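Local coordinates for type IV pilus biogenesis protein PilB (Streptococcus sanguinis, PDB 7B7P) that serves as a bimodular minor pilin of type IV pili with a direct role in adhesion, probably through its metal-binding von Willebrand factor A-like module, at residues R25-A30 / I147-R152; S108-G113 / I124-S129. All coordinates share one frame; numbering follows the deposited sequence.

Contact 1 (R25-A30 / I147-R152); sequences RTVGKA and IAIAYR
Thr-26, Val-27 and Ala-30, where the N-terminal pilin helix 9-27 gives way to strand 32-36, pack against Ile-149 and Tyr-151 of strand 148-152. The chain leaves the helix through a type I beta turn from Val-27 to Ala-30, closed by Ala-30 N donating to Val-27 O at 3.2 Å, and the turn delivers Ala-30 to the strand. There the methyl of Ala-30 points at the strand and lies 3.7 Å from Tyr-151 CB and 3.9 Å from CD2, meeting the ring obliquely. Tyr-151 CG sits between its backbone N and carbonyl carbon (chi1 68°), and CB and CD2 line up beside that methyl. The Thr-26 and Tyr-151 side chains cross at about a right angle, Thr-26 OG1 lying 3.7 Å from CZ and 3.4 Å from OH. That phenol hydroxyl is hydrogen-bonded to Asn-66 OD1, so its polar end is satisfied within a buried contact. Two residues earlier in the strand, Val-27 CG2 meets Ile-149 CD1 at 4.1 Å, again with crossed side chains. At the other end, Ala-30 CA approaches Arg-152 O to 3.2 Å in a bent CA-H...O contact, and the same carbonyl is hydrogen-bonded to Thr-31 OG1. Arg-152 turns away and reaches Glu-51 O through NH1. Packing of the N-terminal helix against a beta sheet is the hallmark of the type IV pilin fold, here joining the helix end to strand 148-152.

Contact 2 (S108-G113 / I124-S129); sequences SYNLTG and IDTAIS
Ser-108, Tyr-109 and Leu-111 of strand 104-112 pair with Ile-128, Ala-127 and Ile-124 in antiparallel register, the two short strand segments running at 148° to each other. Tyr-109 and Ala-127 form a hydrogen-bonded pair: Tyr-109 N donates to Ala-127 O at 2.9 Å, and Ala-127 N returns a bond to Tyr-109 O. Leu-111 and Ile-124 are paired likewise, with a nearly straight bond from Leu-111 N to Ile-124 O at 3.1 Å; the return bond, from Ile-124 N to Leu-111 O, comes from above the carbonyl plane. Only Asn-110 lies between these pairs on one strand, whereas Asp-125 and Thr-126 lie between them on the other. The extra residue makes a beta bulge, and the chain turns a corner at Asp-125. This is the hairpin of strands 104-112 and 124-130, within a three-stranded antiparallel sheet whose third member, strand 92-101, flanks 104-112. On the face turned to helix 9-27, the Tyr-109 ring leans over the neighbouring strand obliquely, CE2 lying 3.8 Å from Ser-129 CB. The hydroxyls of both residues are hydrogen-bonded to Asp-24 OD1 of the helix, while Leu-111 and Ile-124 rest on Met-20. The other face carries Ser-108, whose CB meets Ile-128 CD1 at 3.7 Å and Thr-126 CG2 at 4.0 Å. Near the bulge, Thr-112 CG2 lies 3.8 Å from Ile-124 O and 4.1 Å from Asp-125 OD1.

How the contacts relate
The two contacts show how a single helix can unite two separate sheets. The centres of contact 1 and contact 2 lie about 15 Å apart. Helix 9-27 is common ground: its end belongs to contact 1, while contact 2 presents one face of its hairpin to it. Strand 148-152 lies in the six-stranded mixed sheet, strands 104-112 and 124-130 in the three-stranded antiparallel one. The contacts touch directly where Val-27 CG1 packs on Tyr-109 OH at 3.3 Å. Along the chain contact 2 is nested inside the loop closed by contact 1. Both lie in what is probably the pilin module, away from the magnesium site of the von Willebrand factor A-like module, which probably carries the adhesive function.

Contact 1 (R25-A30 / I147-R152)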
loop_
_atom_site.group_PDB
_atom_site.type_symbol
_atom_site.label_atom_id
_atom_site.label_comp_id
_atom_site.label_asym_id
_atom_site.label_seq_id
_atom_site.Cartn_x
_atom_site.Cartn_y
_atom_site.Cartn_z
ATOM N N ARG A 25 9.280 27.576 -14.067
ATOM C CA ARG A 25 10.476 27.876 -13.287
ATOM C C ARG A 25 10.294 27.449 -11.837
ATOM O O ARG A 25 11.132 26.735 -11.274
ATOM C CB ARG A 25 10.785 29.375 -13.372
ATOM C CG ARG A 25 12.250 29.758 -13.305
ATOM C CD ARG A 25 12.497 31.030 -14.122
ATOM N NE ARG A 25 13.501 30.821 -15.164
ATOM C CZ ARG A 25 13.439 31.337 -16.391
ATOM N NH1 ARG A 25 12.411 32.101 -16.749
ATOM N NH2 ARG A 25 14.409 31.077 -17.266
ATOM N N THR A 26 9.196 27.879 -11.217
ATOM C CA THR A 26 8.970 27.509 -9.830
ATOM C C THR A 26 8.656 26.016 -9.701
ATOM O O THR A 26 9.098 25.374 -8.741
ATOM C CB THR A 26 7.884 28.417 -9.238
ATOM O OG1 THR A 26 7.445 27.915 -7.968
ATOM C CG2 THR A 26 6.716 28.545 -10.158
ATOM N N VAL A 27 7.977 25.430 -10.695
ATOM C CA VAL A 27 7.720 23.989 -10.696
ATOM C C VAL A 27 9.015 23.192 -10.811
ATOM O O VAL A 27 9.129 22.088 -10.254
ATOM C CB VAL A 27 6.740 23.635 -11.834
ATOM C CG1 VAL A 27 6.941 22.211 -12.323
ATOM C CG2 VAL A 27 5.309 23.863 -11.393
ATOM N N GLY A 28 10.009 23.727 -11.531
ATOM C CA GLY A 28 11.281 23.039 -11.720
ATOM C C GLY A 28 12.106 22.886 -10.456
ATOM O O GLY A 28 13.052 22.086 -10.434
ATOM N N LYS A 29 11.766 23.619 -9.395
ATOM C CA LYS A 29 12.487 23.538 -8.133
ATOM C C LYS A 29 11.752 22.716 -7.071
ATOM O O LYS A 29 12.209 22.653 -5.925
ATOM C CB LYS A 29 12.773 24.953 -7.612
ATOM C CG LYS A 29 13.595 25.826 -8.573
ATOM C CD LYS A 29 13.860 27.204 -7.966
ATOM C CE LYS A 29 13.861 28.309 -9.026
ATOM N NZ LYS A 29 12.975 29.455 -8.601
ATOM N N ALA A 30 10.642 22.072 -7.417
ATOM C CA ALA A 30 9.847 21.361 -6.424
ATOM C C ALA A 30 10.360 19.941 -6.229
ATOM O O ALA A 30 10.709 19.249 -7.190
ATOM C CB ALA A 30 8.376 21.331 -6.826
ATOM N N ILE A 147 -6.630 21.803 -12.261
ATOM C CA ILE A 147 -6.481 23.198 -12.632
ATOM C C ILE A 147 -5.511 23.922 -11.711
ATOM O O ILE A 147 -5.516 25.141 -11.642
ATOM C CB ILE A 147 -7.856 23.893 -12.654
ATOM C CG1 ILE A 147 -8.711 23.433 -11.468
ATOM C CG2 ILE A 147 -8.575 23.588 -13.948
ATOM C CD1 ILE A 147 -8.418 24.154 -10.178
ATOM N N ALA A 148 -4.687 23.172 -10.988
ATOM C CA ALA A 148 -3.850 23.759 -9.956
ATOM C C ALA A 148 -2.822 22.730 -9.522
ATOM O O ALA A 148 -2.964 21.535 -9.792
ATOM C CB ALA A 148 -4.681 24.220 -8.759
ATOM N N ILE A 149 -1.791 23.211 -8.840
ATOM C CA ILE A 149 -0.682 22.389 -8.379
ATOM C C ILE A 149 -0.375 22.762 -6.935
ATOM O O ILE A 149 -0.528 23.917 -6.526
ATOM C CB ILE A 149 0.593 22.565 -9.266
ATOM C CG1 ILE A 149 0.600 21.622 -10.475
ATOM C CG2 ILE A 149 1.864 22.399 -8.468
ATOM C CD1 ILE A 149 1.614 22.012 -11.557
ATOM N N ALA A 150 0.056 21.768 -6.161
ATOM C CA ALA A 150 0.609 21.968 -4.832
ATOM C C ALA A 150 1.989 21.335 -4.782
ATOM O O ALA A 150 2.198 20.252 -5.336
ATOM C CB ALA A 150 -0.293 21.360 -3.767
ATOM N N TYR A 151 2.932 22.005 -4.124
ATOM C CA TYR A 151 4.317 21.572 -4.211
ATOM C C TYR A 151 5.088 21.978 -2.968
ATOM O O TYR A 151 4.686 22.869 -2.219
ATOM C CB TYR A 151 5.011 22.169 -5.435
ATOM C CG TYR A 151 5.211 23.665 -5.335
ATOM C CD1 TYR A 151 4.157 24.536 -5.574
ATOM C CD2 TYR A 151 6.453 24.209 -5.003
ATOM C CE1 TYR A 151 4.326 25.904 -5.495
ATOM C CE2 TYR A 151 6.635 25.592 -4.915
ATOM C CZ TYR A 151 5.559 26.430 -5.161
ATOM O OH TYR A 151 5.692 27.798 -5.084
ATOM N N ARG A 152 6.231 21.332 -2.789
ATOM C CA ARG A 152 7.215 21.731 -1.800
ATOM C C ARG A 152 8.592 21.735 -2.446
ATOM O O ARG A 152 8.840 21.043 -3.436
ATOM C CB ARG A 152 7.213 20.799 -0.579
ATOM C CG ARG A 152 6.020 21.000 0.341
ATOM C CD ARG A 152 6.015 19.981 1.472
ATOM N NE ARG A 152 7.154 20.154 2.365
ATOM C CZ ARG A 152 7.217 21.074 3.321
ATOM N NH1 ARG A 152 6.208 21.913 3.513
ATOM N NH2 ARG A 152 8.293 21.154 4.084
#

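Contact 2 (S108-G113 / I124-S129)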
loop_
_atom_site.group_PDB
_atom_site.type_symbol
_atom_site.label_atom_id
_atom_site.label_comp_id
_atom_site.label_asym_id
_atom_site.label_seq_id
_atom_site.Cartn_x
_atom_site.Cartn_y
_atom_site.Cartn_z
ATOM N N SER A 108 2.632 18.631 -18.833
ATOM C CA SER A 108 2.108 19.509 -19.863
ATOM C C SER A 108 1.330 20.641 -19.209
ATOM O O SER A 108 0.601 20.437 -18.229
ATOM C CB SER A 108 1.248 18.746 -20.872
ATOM O OG SER A 108 -0.124 18.877 -20.601
ATOM N N TYR A 109 1.540 21.841 -19.725
ATOM C CA TYR A 109 0.838 23.030 -19.286
ATOM C C TYR A 109 -0.121 23.481 -20.374
ATOM O O TYR A 109 0.181 23.379 -21.569
ATOM C CB TYR A 109 1.801 24.165 -18.986
ATOM C CG TYR A 109 2.897 23.862 -18.016
ATOM C CD1 TYR A 109 2.619 23.491 -16.705
ATOM C CD2 TYR A 109 4.226 24.002 -18.397
ATOM C CE1 TYR A 109 3.643 23.246 -15.801
ATOM C CE2 TYR A 109 5.255 23.763 -17.511
ATOM C CZ TYR A 109 4.962 23.386 -16.210
ATOM O OH TYR A 109 5.997 23.137 -15.338
ATOM N N ASN A 110 -1.275 23.980 -19.949
ATOM C CA ASN A 110 -2.240 24.627 -20.819
ATOM C C ASN A 110 -2.572 25.973 -20.192
ATOM O O ASN A 110 -2.803 26.050 -18.982
ATOM C CB ASN A 110 -3.495 23.764 -20.987
ATOM C CG ASN A 110 -4.462 24.342 -21.998
ATOM O OD1 ASN A 110 -4.946 25.467 -21.840
ATOM N ND2 ASN A 110 -4.753 23.576 -23.046
ATOM N N LEU A 111 -2.558 27.035 -20.997
ATOM C CA LEU A 111 -2.847 28.370 -20.468
ATOM C C LEU A 111 -3.468 29.184 -21.604
ATOM O O LEU A 111 -2.759 29.816 -22.391
ATOM C CB LEU A 111 -1.602 29.041 -19.904
ATOM C CG LEU A 111 -1.848 30.431 -19.310
ATOM C CD1 LEU A 111 -3.070 30.421 -18.387
ATOM C CD2 LEU A 111 -0.625 30.940 -18.583
ATOM N N THR A 112 -4.798 29.155 -21.678
ATOM C CA THR A 112 -5.488 29.852 -22.755
ATOM C C THR A 112 -6.518 30.851 -22.227
ATOM O O THR A 112 -6.440 31.297 -21.076
ATOM C CB THR A 112 -6.157 28.859 -23.720
ATOM O OG1 THR A 112 -6.958 27.909 -23.000
ATOM C CG2 THR A 112 -5.107 28.121 -24.546
ATOM N N GLY A 113 -7.485 31.207 -23.072
ATOM C CA GLY A 113 -8.444 32.256 -22.780
ATOM C C GLY A 113 -8.816 33.025 -24.034
ATOM O O GLY A 113 -7.962 33.261 -24.894
ATOM N N ILE A 124 -1.228 29.001 -25.051
ATOM C CA ILE A 124 -0.540 27.776 -25.419
ATOM C C ILE A 124 -1.480 26.617 -25.142
ATOM O O ILE A 124 -1.819 26.347 -23.980
ATOM C CB ILE A 124 0.776 27.612 -24.655
ATOM C CG1 ILE A 124 1.582 28.912 -24.734
ATOM C CG2 ILE A 124 1.574 26.429 -25.218
ATOM C CD1 ILE A 124 1.833 29.563 -23.408
ATOM N N ASP A 125 -1.894 25.929 -26.210
ATOM C CA ASP A 125 -2.774 24.772 -26.072
ATOM C C ASP A 125 -2.115 23.684 -25.240
ATOM O O ASP A 125 -2.762 23.054 -24.393
ATOM C CB ASP A 125 -3.158 24.229 -27.456
ATOM C CG ASP A 125 -4.506 24.752 -27.936
ATOM O OD1 ASP A 125 -5.398 24.963 -27.077
ATOM O OD2 ASP A 125 -4.675 24.956 -29.165
ATOM N N THR A 126 -0.831 23.451 -25.465
ATOM C CA THR A 126 -0.114 22.466 -24.670
ATOM C C THR A 126 1.382 22.671 -24.837
ATOM O O THR A 126 1.874 22.774 -25.964
ATOM C CB THR A 126 -0.536 21.046 -25.066
ATOM O OG1 THR A 126 -1.814 20.761 -24.474
ATOM C CG2 THR A 126 0.491 20.012 -24.612
ATOM N N ALA A 127 2.102 22.767 -23.725
ATOM C CA ALA A 127 3.552 22.873 -23.736
ATOM C C ALA A 127 4.126 21.819 -22.801
ATOM O O ALA A 127 3.748 21.757 -21.630
ATOM C CB ALA A 127 4.010 24.276 -23.316
ATOM N N ILE A 128 5.018 20.991 -23.324
ATOM C CA ILE A 128 5.654 19.930 -22.557
ATOM C C ILE A 128 6.895 20.488 -21.876
ATOM O O ILE A 128 7.746 21.106 -22.527
ATOM C CB ILE A 128 6.025 18.749 -23.467
ATOM C CG1 ILE A 128 4.781 17.962 -23.859
ATOM C CG2 ILE A 128 7.068 17.843 -22.786
ATOM C CD1 ILE A 128 4.075 17.313 -22.699
ATOM N N SER A 129 7.006 20.268 -20.572
ATOM C CA SER A 129 8.237 20.514 -19.838
ATOM C C SER A 129 8.628 19.240 -19.082
ATOM O O SER A 129 7.933 18.220 -19.119
ATOM C CB SER A 129 8.088 21.710 -18.887
ATOM O OG SER A 129 9.300 21.952 -18.182
#